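Local coordinates for protein lysozyme (Meretrix lusoria, PDB 3AB6) that hydrolyses beta-1,4 linkages of bacterial cell-wall peptidoglycan and of chitin oligomers, and lyses the Gram-positive bacterium Micrococcus luteus, at residues A[38-43]-A[63-68]; A[91-96]-A[106-111]. All coordinates share one frame; numbering follows the deposited sequence.

Interaction 1 (A[38-43]-A[63-68]); sequences FQIKEA and YCASLC. With NAG (2-acetamido-2-deoxy-beta-D-glucopyranose), chain B; NAG (2-acetamido-2-deoxy-beta-D-glucopyranose), chain C; NAG (2-acetamido-2-deoxy-beta-D-glucopyranose), chain D.
Ala65 meets both Phe38 and Ile40 with its one methyl group, and this small apolar patch is the centre of the contact between 38-43 and the helix segment 63-68. Along the helix, the carbonyl of Tyr63 receives the backbone N-H of Leu67, a routine helical bond. Ala65 points its methyl at 38-43: CB lies 3.6 Å from Phe38 CD1 and 3.9 Å from Ile40 CD1. A side chain no longer than a methyl suits this place, because it lets the phenyl ring and the isoleucine tip approach the helix backbone; Ile40 CD1 comes within 3.6 Å of Ala65 O. Ser66 follows, its CB 4.0 Å from Phe38 CE1, so that the ring approaches two successive helix residues obliquely. Phenylalanine fits here because its broad apolar ring can span both. With OG placed between its backbone N and carbonyl carbon (chi1 58°), Ser66 keeps its hydroxyl beside the main chain of the preceding turn and offers the ring only its methylene. Cys68 ends the row, with CB and SG each 4.0 Å from Ile40 CD1. Isoleucine has the reach for this: with CD1 anti to CA about the CB-CG1 bond (chi2 171°), its longer branch carries a methyl between Ala65 and Cys68, about one helical turn apart, while the disulfide to Cys48 fixes the sulfur. Beyond the apolar side, the backbone serves the sugar: Lys41 N donates to O7 of the chain B NAG at 2.8 Å, with an N-H...O angle of 154°. A G1 beta bulge, Gln39 and Ile40 opposite Cys35, leads into the short, weakly bonded edge strand 40-41 of the antiparallel sheet. Through Lys41, the N-cap, the chain enters helix 42-47, whose Trp45 touches Ile40, while helices 8-19 and 62-76 both pack on Phe38.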
ATOM      1  N   PHE A  38      -6.916   0.569  -0.011  1.00  7.89           N
ATOM      2  CA  PHE A  38      -5.536   0.554  -0.461  1.00  8.11           C
ATOM      3  C   PHE A  38      -5.314  -0.124  -1.807  1.00  9.23           C
ATOM      4  O   PHE A  38      -4.173  -0.329  -2.213  1.00  9.28           O
ATOM      5  CB  PHE A  38      -4.649  -0.090   0.612  1.00  8.33           C
ATOM      6  CG  PHE A  38      -4.437   0.781   1.830  1.00  7.61           C
ATOM      7  CD1 PHE A  38      -5.392   0.843   2.845  1.00  7.31           C
ATOM      8  CD2 PHE A  38      -3.298   1.572   1.936  1.00  8.99           C
ATOM      9  CE1 PHE A  38      -5.215   1.686   3.949  1.00  7.72           C
ATOM     10  CE2 PHE A  38      -3.108   2.417   3.032  1.00  9.51           C
ATOM     11  CZ  PHE A  38      -4.067   2.476   4.041  1.00  7.84           C
ATOM     12  N   GLN A  39      -6.406  -0.456  -2.490  1.00  8.54           N
ATOM     13  CA  GLN A  39      -6.343  -1.104  -3.796  1.00  7.80           C
ATOM     14  C   GLN A  39      -5.391  -2.294  -3.778  1.00  7.45           C
ATOM     15  O   GLN A  39      -4.458  -2.390  -4.573  1.00  7.30           O
ATOM     16  CB  GLN A  39      -5.927  -0.079  -4.853  1.00  7.54           C
ATOM     17  CG  GLN A  39      -7.059   0.896  -5.177  1.00  7.93           C
ATOM     18  CD  GLN A  39      -8.217   0.196  -5.860  1.00 11.32           C
ATOM     19  OE1 GLN A  39      -8.120  -0.174  -7.029  1.00 11.23           O
ATOM     20  NE2 GLN A  39      -9.311  -0.016  -5.127  1.00  9.74           N
ATOM     21  N   ILE A  40      -5.660  -3.202  -2.849  1.00  7.30           N
ATOM     22  CA  ILE A  40      -4.864  -4.403  -2.658  1.00  7.70           C
ATOM     23  C   ILE A  40      -5.291  -5.529  -3.586  1.00  7.77           C
ATOM     24  O   ILE A  40      -6.480  -5.795  -3.759  1.00  8.42           O
ATOM     25  CB  ILE A  40      -4.975  -4.877  -1.196  1.00  7.69           C
ATOM     26  CG1 ILE A  40      -4.376  -3.814  -0.276  1.00 10.29           C
ATOM     27  CG2 ILE A  40      -4.265  -6.211  -1.009  1.00 11.73           C
ATOM     28  CD1 ILE A  40      -4.622  -4.068   1.196  1.00  9.49           C
ATOM     29  N   LYS A  41      -4.305  -6.169  -4.205  1.00  8.71           N
ATOM     30  CA  LYS A  41      -4.571  -7.282  -5.101  1.00  9.57           C
ATOM     31  C   LYS A  41      -4.595  -8.555  -4.269  1.00  9.93           C
ATOM     32  O   LYS A  41      -4.135  -8.561  -3.126  1.00 11.69           O
ATOM     33  CB  LYS A  41      -3.492  -7.356  -6.177  1.00  8.81           C
ATOM     34  CG  LYS A  41      -3.515  -6.161  -7.109  1.00  8.30           C
ATOM     35  CD  LYS A  41      -2.506  -6.308  -8.235  1.00  6.99           C
ATOM     36  CE  LYS A  41      -2.698  -5.210  -9.259  1.00  9.80           C
ATOM     37  NZ  LYS A  41      -4.043  -5.291  -9.881  1.00 18.18           N
ATOM     38  N   GLU A  42      -5.135  -9.632  -4.831  1.00 11.00           N
ATOM     39  CA  GLU A  42      -5.217 -10.882  -4.089  1.00 11.24           C
ATOM     40  C   GLU A  42      -3.846 -11.427  -3.695  1.00  9.88           C
ATOM     41  O   GLU A  42      -3.678 -11.941  -2.593  1.00 10.95           O
ATOM     42  CB  GLU A  42      -5.990 -11.932  -4.899  1.00 12.33           C
ATOM     43  CG  GLU A  42      -6.115 -13.278  -4.195  1.00 14.60           C
ATOM     44  CD  GLU A  42      -6.988 -14.258  -4.954  1.00 20.59           C
ATOM     45  OE1 GLU A  42      -6.849 -14.344  -6.192  1.00 20.43           O
ATOM     46  OE2 GLU A  42      -7.808 -14.948  -4.311  1.00 21.12           O
ATOM     47  N   ALA A  43      -2.866 -11.310  -4.586  1.00 10.53           N
ATOM     48  CA  ALA A  43      -1.519 -11.802  -4.304  1.00 11.42           C
ATOM     49  C   ALA A  43      -0.912 -11.069  -3.110  1.00 10.99           C
ATOM     50  O   ALA A  43      -0.271 -11.669  -2.250  1.00 11.09           O
ATOM     51  CB  ALA A  43      -0.631 -11.617  -5.530  1.00 10.94           C
ATOM     52  N   TYR A  63      -8.974  -0.598   8.372  1.00  8.11           N
ATOM     53  CA  TYR A  63      -8.084  -1.193   9.356  1.00  7.97           C
ATOM     54  C   TYR A  63      -7.425  -2.472   8.846  1.00  7.92           C
ATOM     55  O   TYR A  63      -6.209  -2.627   8.960  1.00  7.84           O
ATOM     56  CB  TYR A  63      -8.821  -1.503  10.661  1.00  8.76           C
ATOM     57  CG  TYR A  63      -7.876  -1.968  11.744  1.00  8.02           C
ATOM     58  CD1 TYR A  63      -7.265  -1.051  12.603  1.00 10.41           C
ATOM     59  CD2 TYR A  63      -7.537  -3.316  11.869  1.00 10.18           C
ATOM     60  CE1 TYR A  63      -6.337  -1.463  13.557  1.00 10.13           C
ATOM     61  CE2 TYR A  63      -6.607  -3.739  12.818  1.00  9.33           C
ATOM     62  CZ  TYR A  63      -6.012  -2.804  13.656  1.00  8.07           C
ATOM     63  OH  TYR A  63      -5.082  -3.216  14.584  1.00 11.87           O
ATOM     64  N   CYS A  64      -8.219  -3.391   8.298  1.00  7.42           N
ATOM     65  CA  CYS A  64      -7.667  -4.646   7.800  1.00  8.20           C
ATOM     66  C   CYS A  64      -6.685  -4.381   6.671  1.00  6.79           C
ATOM     67  O   CYS A  64      -5.592  -4.936   6.650  1.00  7.12           O
ATOM     68  CB  CYS A  64      -8.764  -5.595   7.296  1.00  8.80           C
ATOM     69  SG  CYS A  64      -8.090  -7.262   6.957  1.00 11.42           S
ATOM     70  N   ALA A  65      -7.084  -3.533   5.732  1.00  8.07           N
ATOM     71  CA  ALA A  65      -6.231  -3.202   4.601  1.00  6.91           C
ATOM     72  C   ALA A  65      -4.903  -2.595   5.063  1.00  7.35           C
ATOM     73  O   ALA A  65      -3.846  -2.938   4.533  1.00  6.75           O
ATOM     74  CB  ALA A  65      -6.960  -2.236   3.667  1.00  7.27           C
ATOM     75  N   SER A  66      -4.955  -1.702   6.048  1.00  7.44           N
ATOM     76  CA  SER A  66      -3.732  -1.074   6.537  1.00  6.73           C
ATOM     77  C   SER A  66      -2.866  -2.084   7.278  1.00  7.81           C
ATOM     78  O   SER A  66      -1.639  -2.010   7.233  1.00  8.57           O
ATOM     79  CB  SER A  66      -4.048   0.140   7.428  1.00  7.37           C
ATOM     80  OG  SER A  66      -4.849  -0.189   8.550  1.00  9.48           O
ATOM     81  N   LEU A  67      -3.502  -3.038   7.950  1.00  8.19           N
ATOM     82  CA  LEU A  67      -2.749  -4.069   8.659  1.00  9.88           C
ATOM     83  C   LEU A  67      -1.999  -4.891   7.612  1.00  9.11           C
ATOM     84  O   LEU A  67      -0.844  -5.279   7.802  1.00  9.98           O
ATOM     85  CB  LEU A  67      -3.703  -4.971   9.451  1.00 10.18           C
ATOM     86  CG  LEU A  67      -3.073  -6.099  10.268  1.00 13.21           C
ATOM     87  CD1 LEU A  67      -1.993  -5.545  11.180  1.00 13.04           C
ATOM     88  CD2 LEU A  67      -4.142  -6.782  11.087  1.00 16.64           C
ATOM     89  N   CYS A  68      -2.670  -5.154   6.497  1.00  9.90           N
ATOM     90  CA  CYS A  68      -2.064  -5.919   5.416  1.00  9.19           C
ATOM     91  C   CYS A  68      -0.824  -5.186   4.904  1.00  8.89           C
ATOM     92  O   CYS A  68       0.228  -5.797   4.706  1.00  8.39           O
ATOM     93  CB  CYS A  68      -3.083  -6.109   4.295  1.00  9.45           C
ATOM     94  SG  CYS A  68      -2.536  -7.082   2.858  1.00  9.59           S
TER
HETATM   95  C1  NAG B   1       0.573  -3.708  -7.438  1.00  8.25           C
HETATM   96  C2  NAG B   1       0.370  -4.666  -6.259  1.00  8.30           C
HETATM   97  C3  NAG B   1       1.626  -5.544  -6.115  1.00  7.14           C
HETATM   98  C4  NAG B   1       1.947  -6.231  -7.461  1.00 11.52           C
HETATM   99  C5  NAG B   1       2.024  -5.176  -8.569  1.00 10.57           C
HETATM  100  C6  NAG B   1       2.186  -5.816  -9.949  1.00 16.17           C
HETATM  101  C7  NAG B   1      -0.977  -4.171  -4.308  1.00  6.40           C
HETATM  102  C8  NAG B   1      -1.272  -3.199  -3.204  1.00  4.39           C
HETATM  103  N2  NAG B   1       0.114  -3.909  -5.036  1.00  5.34           N
HETATM  104  O1  NAG B   1      -0.620  -3.054  -7.697  1.00 10.05           O
HETATM  105  O3  NAG B   1       1.405  -6.538  -5.122  1.00 11.71           O
HETATM  106  O4  NAG B   1       3.223  -6.832  -7.478  1.00  9.56           O
HETATM  107  O5  NAG B   1       0.805  -4.497  -8.591  1.00 12.14           O
HETATM  108  O6  NAG B   1       2.561  -4.750 -10.803  1.00 20.91           O
HETATM  109  O7  NAG B   1      -1.769  -5.100  -4.546  1.00  7.00           O
HETATM  110  C1  NAG C   3       4.736 -12.755  -5.033  1.00 18.25           C
HETATM  111  C2  NAG C   3       4.255 -14.181  -4.726  1.00 17.30           C
HETATM  112  C3  NAG C   3       5.240 -15.008  -3.892  1.00 20.38           C
HETATM  113  C4  NAG C   3       6.643 -14.877  -4.461  1.00 21.64           C
HETATM  114  C5  NAG C   3       6.939 -13.374  -4.571  1.00 22.87           C
HETATM  115  C6  NAG C   3       8.375 -12.964  -4.903  1.00 26.13           C
HETATM  116  C7  NAG C   3       1.838 -14.638  -4.603  1.00 16.67           C
HETATM  117  C8  NAG C   3       0.642 -14.702  -3.690  1.00 16.22           C
HETATM  118  N2  NAG C   3       2.969 -14.200  -4.060  1.00 15.89           N
HETATM  119  O3  NAG C   3       4.782 -16.357  -3.876  1.00 17.97           O
HETATM  120  O4  NAG C   3       7.528 -15.508  -3.573  1.00 23.66           O
HETATM  121  O5  NAG C   3       6.054 -12.775  -5.510  1.00 20.98           O
HETATM  122  O6  NAG C   3       8.621 -13.294  -6.242  1.00 31.08           O
HETATM  123  O7  NAG C   3       1.714 -14.976  -5.791  1.00 19.11           O
HETATM  124  C1  NAG D   2       3.138  -8.249  -7.290  1.00 11.47           C
HETATM  125  C2  NAG D   2       4.374  -8.913  -7.903  1.00 14.31           C
HETATM  126  C3  NAG D   2       4.412 -10.425  -7.612  1.00 15.25           C
HETATM  127  C4  NAG D   2       4.102 -10.745  -6.135  1.00 13.44           C
HETATM  128  C5  NAG D   2       2.885  -9.950  -5.665  1.00 11.24           C
HETATM  129  C6  NAG D   2       2.557 -10.141  -4.168  1.00 11.14           C
HETATM  130  C7  NAG D   2       5.367  -8.084  -9.951  1.00 17.07           C
HETATM  131  C8  NAG D   2       5.267  -8.027 -11.448  1.00 19.31           C
HETATM  132  N2  NAG D   2       4.373  -8.715  -9.348  1.00 15.12           N
HETATM  133  O3  NAG D   2       5.681 -10.953  -7.982  1.00 16.34           O
HETATM  134  O4  NAG D   2       3.847 -12.133  -5.977  1.00 15.36           O
HETATM  135  O5  NAG D   2       3.085  -8.563  -5.906  1.00  9.21           O
HETATM  136  O6  NAG D   2       3.664  -9.756  -3.381  1.00 10.89           O
HETATM  137  O7  NAG D   2       6.320  -7.561  -9.357  1.00 15.79           O

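Interaction 2 (A[91-96]-A[106-111]); sequences REHNGG and IGYWNR. With NAG (2-acetamido-2-deoxy-beta-D-glucopyranose), chain B.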
ATOM      1  N   ARG A  91       6.524   2.890  -2.699  1.00  9.88           N
ATOM      2  CA  ARG A  91       6.990   2.255  -3.921  1.00 10.18           C
ATOM      3  C   ARG A  91       6.810   0.745  -3.857  1.00 10.26           C
ATOM      4  O   ARG A  91       6.472   0.115  -4.857  1.00 11.19           O
ATOM      5  CB  ARG A  91       8.447   2.642  -4.186  1.00  9.66           C
ATOM      6  CG  ARG A  91       8.593   4.130  -4.487  1.00 10.19           C
ATOM      7  CD  ARG A  91      10.016   4.513  -4.835  1.00 10.98           C
ATOM      8  NE  ARG A  91      10.456   3.865  -6.064  1.00 14.84           N
ATOM      9  CZ  ARG A  91      11.662   4.008  -6.601  1.00 14.93           C
ATOM     10  NH1 ARG A  91      12.567   4.782  -6.016  1.00 15.70           N
ATOM     11  NH2 ARG A  91      11.963   3.378  -7.726  1.00 15.22           N
ATOM     12  N   GLU A  92       7.014   0.161  -2.679  1.00 10.13           N
ATOM     13  CA  GLU A  92       6.824  -1.275  -2.524  1.00 11.07           C
ATOM     14  C   GLU A  92       5.355  -1.589  -2.763  1.00 10.05           C
ATOM     15  O   GLU A  92       5.013  -2.550  -3.445  1.00 10.69           O
ATOM     16  CB  GLU A  92       7.200  -1.720  -1.109  1.00 12.22           C
ATOM     17  CG  GLU A  92       8.688  -1.825  -0.873  1.00 13.74           C
ATOM     18  CD  GLU A  92       9.289  -3.041  -1.548  1.00 14.90           C
ATOM     19  OE1 GLU A  92       9.144  -4.159  -1.010  1.00 15.24           O
ATOM     20  OE2 GLU A  92       9.899  -2.878  -2.622  1.00 11.94           O
ATOM     21  N   HIS A  93       4.490  -0.757  -2.193  1.00  9.26           N
ATOM     22  CA  HIS A  93       3.056  -0.952  -2.324  1.00  9.20           C
ATOM     23  C   HIS A  93       2.621  -0.966  -3.782  1.00 10.45           C
ATOM     24  O   HIS A  93       1.856  -1.828  -4.200  1.00  9.28           O
ATOM     25  CB  HIS A  93       2.296   0.149  -1.578  1.00  9.78           C
ATOM     26  CG  HIS A  93       0.831  -0.117  -1.451  1.00  7.86           C
ATOM     27  ND1 HIS A  93       0.323  -1.106  -0.635  1.00  9.24           N
ATOM     28  CD2 HIS A  93      -0.235   0.456  -2.058  1.00  9.05           C
ATOM     29  CE1 HIS A  93      -0.994  -1.132  -0.747  1.00  8.08           C
ATOM     30  NE2 HIS A  93      -1.357  -0.194  -1.605  1.00  8.04           N
ATOM     31  N   ASN A  94       3.130  -0.019  -4.560  1.00 10.38           N
ATOM     32  CA  ASN A  94       2.758   0.085  -5.963  1.00 11.35           C
ATOM     33  C   ASN A  94       3.442  -0.917  -6.881  1.00 11.27           C
ATOM     34  O   ASN A  94       2.866  -1.322  -7.890  1.00 11.40           O
ATOM     35  CB  ASN A  94       3.044   1.501  -6.472  1.00 10.76           C
ATOM     36  CG  ASN A  94       2.634   1.697  -7.922  1.00 13.18           C
ATOM     37  OD1 ASN A  94       1.461   1.561  -8.272  1.00 18.21           O
ATOM     38  ND2 ASN A  94       3.601   2.019  -8.772  1.00  8.32           N
ATOM     39  N   GLY A  95       4.659  -1.323  -6.529  1.00 10.69           N
ATOM     40  CA  GLY A  95       5.399  -2.243  -7.377  1.00 11.75           C
ATOM     41  C   GLY A  95       5.683  -3.663  -6.926  1.00 12.54           C
ATOM     42  O   GLY A  95       6.277  -4.426  -7.683  1.00 13.45           O
ATOM     43  N   GLY A  96       5.287  -4.034  -5.713  1.00 12.07           N
ATOM     44  CA  GLY A  96       5.530  -5.395  -5.264  1.00 12.74           C
ATOM     45  C   GLY A  96       6.741  -5.602  -4.369  1.00 12.79           C
ATOM     46  O   GLY A  96       7.324  -4.640  -3.884  1.00 12.02           O
ATOM     47  N   ILE A 106       8.580   5.288  -9.556  1.00 12.93           N
ATOM     48  CA  ILE A 106       9.048   6.645  -9.294  1.00 11.78           C
ATOM     49  C   ILE A 106       7.883   7.612  -9.508  1.00 11.26           C
ATOM     50  O   ILE A 106       7.711   8.573  -8.757  1.00 11.69           O
ATOM     51  CB  ILE A 106      10.207   7.031 -10.244  1.00 12.10           C
ATOM     52  CG1 ILE A 106      11.455   6.214  -9.899  1.00 12.44           C
ATOM     53  CG2 ILE A 106      10.480   8.534 -10.156  1.00 10.16           C
ATOM     54  CD1 ILE A 106      12.579   6.361 -10.920  1.00 12.54           C
ATOM     55  N   GLY A 107       7.078   7.345 -10.531  1.00 10.26           N
ATOM     56  CA  GLY A 107       5.945   8.207 -10.821  1.00 11.23           C
ATOM     57  C   GLY A 107       4.904   8.177  -9.720  1.00 11.63           C
ATOM     58  O   GLY A 107       4.331   9.207  -9.362  1.00 12.53           O
ATOM     59  N   TYR A 108       4.654   6.984  -9.188  1.00 11.08           N
ATOM     60  CA  TYR A 108       3.687   6.802  -8.115  1.00 10.97           C
ATOM     61  C   TYR A 108       4.056   7.678  -6.920  1.00 10.90           C
ATOM     62  O   TYR A 108       3.206   8.384  -6.375  1.00 10.97           O
ATOM     63  CB  TYR A 108       3.651   5.327  -7.707  1.00 11.45           C
ATOM     64  CG  TYR A 108       2.693   5.014  -6.583  1.00  9.79           C
ATOM     65  CD1 TYR A 108       3.097   5.101  -5.253  1.00 10.62           C
ATOM     66  CD2 TYR A 108       1.380   4.629  -6.853  1.00 10.25           C
ATOM     67  CE1 TYR A 108       2.214   4.809  -4.216  1.00 10.24           C
ATOM     68  CE2 TYR A 108       0.491   4.338  -5.825  1.00 10.41           C
ATOM     69  CZ  TYR A 108       0.914   4.426  -4.511  1.00 11.50           C
ATOM     70  OH  TYR A 108       0.040   4.120  -3.492  1.00 11.16           O
ATOM     71  N   TRP A 109       5.324   7.632  -6.520  1.00 11.12           N
ATOM     72  CA  TRP A 109       5.809   8.429  -5.395  1.00 11.55           C
ATOM     73  C   TRP A 109       5.626   9.924  -5.660  1.00 12.57           C
ATOM     74  O   TRP A 109       5.153  10.659  -4.794  1.00 11.36           O
ATOM     75  CB  TRP A 109       7.288   8.114  -5.128  1.00 12.20           C
ATOM     76  CG  TRP A 109       7.914   8.908  -4.006  1.00 12.43           C
ATOM     77  CD1 TRP A 109       9.076   9.623  -4.064  1.00 13.81           C
ATOM     78  CD2 TRP A 109       7.419   9.057  -2.666  1.00 11.41           C
ATOM     79  NE1 TRP A 109       9.337  10.209  -2.847  1.00 15.30           N
ATOM     80  CE2 TRP A 109       8.336   9.879  -1.971  1.00 13.91           C
ATOM     81  CE3 TRP A 109       6.290   8.576  -1.985  1.00 11.75           C
ATOM     82  CZ2 TRP A 109       8.161  10.233  -0.628  1.00 14.01           C
ATOM     83  CZ3 TRP A 109       6.116   8.931  -0.646  1.00 11.95           C
ATOM     84  CH2 TRP A 109       7.048   9.751   0.016  1.00 14.62           C
ATOM     85  N   ASN A 110       5.990  10.381  -6.855  1.00 11.83           N
ATOM     86  CA  ASN A 110       5.839  11.796  -7.171  1.00 12.94           C
ATOM     87  C   ASN A 110       4.381  12.251  -7.172  1.00 12.02           C
ATOM     88  O   ASN A 110       4.073  13.352  -6.711  1.00 13.16           O
ATOM     89  CB  ASN A 110       6.497  12.127  -8.515  1.00 12.75           C
ATOM     90  CG  ASN A 110       8.005  12.214  -8.414  1.00 16.19           C
ATOM     91  OD1 ASN A 110       8.544  12.609  -7.377  1.00 18.44           O
ATOM     92  ND2 ASN A 110       8.698  11.867  -9.493  1.00 14.09           N
ATOM     93  N   ARG A 111       3.485  11.408  -7.682  1.00 13.23           N
ATOM     94  CA  ARG A 111       2.062  11.741  -7.719  1.00 13.45           C
ATOM     95  C   ARG A 111       1.480  11.755  -6.306  1.00 12.65           C
ATOM     96  O   ARG A 111       0.696  12.637  -5.954  1.00 12.73           O
ATOM     97  CB  ARG A 111       1.296  10.726  -8.572  1.00 15.18           C
ATOM     98  CG  ARG A 111      -0.217  10.944  -8.596  1.00 17.89           C
ATOM     99  CD  ARG A 111      -0.675  11.792  -9.771  1.00 29.04           C
ATOM    100  NE  ARG A 111      -2.132  11.914  -9.799  1.00 31.23           N
ATOM    101  CZ  ARG A 111      -2.825  12.455 -10.798  1.00 35.75           C
ATOM    102  NH1 ARG A 111      -2.200  12.927 -11.867  1.00 35.26           N
ATOM    103  NH2 ARG A 111      -4.148  12.528 -10.723  1.00 36.33           N
TER
HETATM  104  C1  NAG B   1       0.573  -3.708  -7.438  1.00  8.25           C
HETATM  105  C2  NAG B   1       0.370  -4.666  -6.259  1.00  8.30           C
HETATM  106  C3  NAG B   1       1.626  -5.544  -6.115  1.00  7.14           C
HETATM  107  C4  NAG B   1       1.947  -6.231  -7.461  1.00 11.52           C
HETATM  108  C5  NAG B   1       2.024  -5.176  -8.569  1.00 10.57           C
HETATM  109  C6  NAG B   1       2.186  -5.816  -9.949  1.00 16.17           C
HETATM  110  C7  NAG B   1      -0.977  -4.171  -4.308  1.00  6.40           C
HETATM  111  C8  NAG B   1      -1.272  -3.199  -3.204  1.00  4.39           C
HETATM  112  N2  NAG B   1       0.114  -3.909  -5.036  1.00  5.34           N
HETATM  113  O1  NAG B   1      -0.620  -3.054  -7.697  1.00 10.05           O
HETATM  114  O3  NAG B   1       1.405  -6.538  -5.122  1.00 11.71           O
HETATM  115  O4  NAG B   1       3.223  -6.832  -7.478  1.00  9.56           O
HETATM  116  O5  NAG B   1       0.805  -4.497  -8.591  1.00 12.14           O
HETATM  117  O6  NAG B   1       2.561  -4.750 -10.803  1.00 20.91           O
HETATM  118  O7  NAG B   1      -1.769  -5.100  -4.546  1.00  7.00           O
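Asn94 and Tyr108 stack where helices 86-95 and 106-112 pack in this I-type lysozyme, the axes of their segments 9.2 Å apart and 126° from parallel. This is the tight part. Asn94 CB sits over the centre of the phenol ring, 3.6 Å from the Tyr108 centroid, a CH-pi contact. The amide continues across the same face, its plane only 11° from that of the ring, and its CG lies 3.4 Å from Tyr108 CD2. Asparagine suits this place because its short flat amide can lie along an aromatic surface. Tyrosine offers that apolar face and, with CG anti to the backbone N, sends its hydroxyl to a hydrogen bond with Glu18 of helix 8-19, the predicted proton donor.

The looser side lies at Arg91 and the exposed Ile106. Here Ile106 CG1 rests over one guanidinium face, 3.6 Å from Arg91 NH2. Arginine adds several donors to that flat face: Thr105 OG1 and the backbone O of Lys102 accept from NE and NH2. On the sugar side, the acetamide methyl C8 lies over one face of the His93 ring, toward its rim, and NAG (chain B) N2 donates to His93 O at 2.8 Å, almost straight at 177°.

In the fold
Both segments of interaction 1 precede those of interaction 2 in sequence; the two centres, about 15 Å apart, flank the middle of the molecule. The first joins strand 40-41 and the start of helix 42-47 to helix 62-76; the second joins helix 86-95, the next helix along the chain, to helix 106-112. They meet directly where Phe38 O probably accepts a hydrogen bond from His93 NE2, at 2.9 Å. Both also touch the chain B NAG, whose acetamide is bonded by the backbone of each. The substrate site is thus built from separate parts of one I-type lysozyme domain, with helix 8-19 touching both contacts.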